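Local atomic coordinates of aminopeptidase N family protein (Idiomarina loihiensis L2TR, PDB entry 4FGM), a protein that probably acts as a zinc-dependent aminopeptidase of the M61 family, cleaving residues from the amino ends of peptides. Residues S355-A358 against W359-Y363. Sequence-based numbering, arbitrary orientation.
Sequences SFLA and WTKFY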
loop_
_atom_site.group_PDB
_atom_site.type_symbol
_atom_site.label_atom_id
_atom_site.label_comp_id
_atom_site.label_asym_id
_atom_site.label_seq_id
_atom_site.Cartn_x
_atom_site.Cartn_y
_atom_site.Cartn_z
ATOM N N SER A 355 13.567 3.421 -4.085
ATOM C CA SER A 355 12.631 2.789 -5.007
ATOM C C SER A 355 13.321 1.596 -5.660
ATOM O O SER A 355 12.769 0.493 -5.734
ATOM C CB SER A 355 12.204 3.788 -6.086
ATOM O OG SER A 355 11.477 3.165 -7.134
ATOM N N PHE A 356 14.543 1.837 -6.123
ATOM C CA PHE A 356 15.346 0.828 -6.793
ATOM C C PHE A 356 15.533 -0.418 -5.930
ATOM O O PHE A 356 15.433 -1.535 -6.424
ATOM C CB PHE A 356 16.714 1.433 -7.176
ATOM C CG PHE A 356 17.546 0.549 -8.067
ATOM C CD1 PHE A 356 18.359 -0.444 -7.527
ATOM C CD2 PHE A 356 17.484 0.682 -9.450
ATOM C CE1 PHE A 356 19.094 -1.298 -8.354
ATOM C CE2 PHE A 356 18.211 -0.163 -10.285
ATOM C CZ PHE A 356 19.020 -1.156 -9.737
ATOM N N LEU A 357 15.806 -0.219 -4.644
ATOM C CA LEU A 357 16.018 -1.325 -3.721
ATOM C C LEU A 357 14.774 -1.655 -2.894
ATOM O O LEU A 357 14.884 -2.112 -1.753
ATOM C CB LEU A 357 17.179 -1.007 -2.770
ATOM C CG LEU A 357 18.643 -1.276 -3.147
ATOM C CD1 LEU A 357 18.746 -1.878 -4.530
ATOM C CD2 LEU A 357 19.432 0.025 -3.052
ATOM N N ALA A 358 13.591 -1.435 -3.456
ATOM C CA ALA A 358 12.368 -1.730 -2.717
ATOM C C ALA A 358 12.353 -3.192 -2.281
ATOM O O ALA A 358 11.947 -3.509 -1.159
ATOM C CB ALA A 358 11.147 -1.423 -3.565
ATOM N N TRP A 359 12.826 -4.064 -3.169
ATOM C CA TRP A 359 12.868 -5.507 -2.938
ATOM C C TRP A 359 13.605 -5.958 -1.686
ATOM O O TRP A 359 13.302 -7.010 -1.128
ATOM C CB TRP A 359 13.491 -6.208 -4.145
ATOM C CG TRP A 359 12.876 -5.803 -5.432
ATOM C CD1 TRP A 359 13.239 -4.745 -6.216
ATOM C CD2 TRP A 359 11.734 -6.396 -6.056
ATOM N NE1 TRP A 359 12.389 -4.640 -7.290
ATOM C CE2 TRP A 359 11.457 -5.639 -7.218
ATOM C CE3 TRP A 359 10.916 -7.494 -5.746
ATOM C CZ2 TRP A 359 10.385 -5.943 -8.076
ATOM C CZ3 TRP A 359 9.850 -7.799 -6.600
ATOM C CH2 TRP A 359 9.599 -7.022 -7.754
ATOM N N THR A 360 14.578 -5.173 -1.248
ATOM C CA THR A 360 15.353 -5.525 -0.070
ATOM C C THR A 360 15.302 -4.459 1.020
ATOM O O THR A 360 14.746 -4.677 2.100
ATOM C CB THR A 360 16.820 -5.765 -0.446
ATOM O OG1 THR A 360 17.316 -4.626 -1.161
ATOM C CG2 THR A 360 16.951 -7.003 -1.320
ATOM N N LYS A 361 15.883 -3.303 0.730
ATOM C CA LYS A 361 15.924 -2.211 1.690
ATOM C C LYS A 361 14.575 -1.799 2.256
ATOM O O LYS A 361 14.449 -1.576 3.455
ATOM C CB LYS A 361 16.600 -0.997 1.065
ATOM C CG LYS A 361 18.088 -1.170 0.893
ATOM C CD LYS A 361 18.817 -1.064 2.216
ATOM C CE LYS A 361 20.326 -1.071 1.996
ATOM N NZ LYS A 361 21.072 -0.819 3.258
ATOM N N PHE A 362 13.561 -1.703 1.407
ATOM C CA PHE A 362 12.254 -1.281 1.888
ATOM C C PHE A 362 11.349 -2.415 2.356
ATOM O O PHE A 362 10.929 -2.427 3.504
ATOM C CB PHE A 362 11.542 -0.450 0.815
ATOM C CG PHE A 362 10.372 0.332 1.336
ATOM C CD1 PHE A 362 9.086 -0.203 1.304
ATOM C CD2 PHE A 362 10.561 1.597 1.889
ATOM C CE1 PHE A 362 8.000 0.515 1.814
ATOM C CE2 PHE A 362 9.483 2.326 2.407
ATOM C CZ PHE A 362 8.200 1.784 2.369
ATOM N N TYR A 363 11.055 -3.370 1.480
ATOM C CA TYR A 363 10.172 -4.479 1.850
ATOM C C TYR A 363 10.743 -5.469 2.864
ATOM O O TYR A 363 10.005 -6.248 3.450
ATOM C CB TYR A 363 9.702 -5.240 0.603
ATOM C CG TYR A 363 8.521 -4.587 -0.078
ATOM C CD1 TYR A 363 8.700 -3.556 -0.998
ATOM C CD2 TYR A 363 7.218 -4.983 0.225
ATOM C CE1 TYR A 363 7.607 -2.937 -1.598
ATOM C CE2 TYR A 363 6.123 -4.375 -0.364
ATOM C CZ TYR A 363 6.319 -3.351 -1.278
ATOM O OH TYR A 363 5.225 -2.757 -1.871
HETATM O O HOH W 1 12.869 -1.632 -7.801
#
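Ala358 and Tyr363 meet where the chain, having left helix 351-356 at Leu357, winds at once into the short helix 358-362. Tyr363 N donates to Ala358 O over 2.8 Å at 170°, a strong i+5 to i bond of the wider pi-type turn. The same oxygen lies at the edge of the tyrosine ring, 3.3 Å from Tyr363 CD1, while Ala358 CB comes within 4.1 Å of that carbon. A methyl suits this buried position, since it fits beside the phenol and also touches Tyr376.

Leu357 is the N-cap, and its carbonyl takes up the opening turn: Thr360 N bonds to Leu357 O at 3.1 Å, and Phe362 N adds a weak bond to the same oxygen. The side chain of Leu357 lies alongside that of Lys361, both pointing the same way, with Leu357 CB 3.8 Å from Lys361 CG. The lysine places CG anti to its carbonyl carbon (chi1 -72°); CB and CG lie beside the leucine, and the bend at chi2 turns the rest of the chain, with its ammonium end, away. This divided character suits an exposed helix surface.

On another side, Trp359 turns the edge of its indole to Phe356 O, 3.9 Å from CD1. A water can donate to Phe356 O and accepts a weak bond from Trp359 NE1. The large indole suits this buried place, meeting Trp36 edge-to-face and also the ring of Tyr299.

Phe362 swings CG anti to its backbone N (chi1 -164°): its CB stays beside Ala358 while the ring is carried away from 355-358 to meet that of Tyr376 obliquely. Two helices joined by a sharp turn thus bring Tyr363 to the maleic acid pocket, its side chain about 7 Å from the zinc ion, in an active site consistent with an HExxH metallopeptidase.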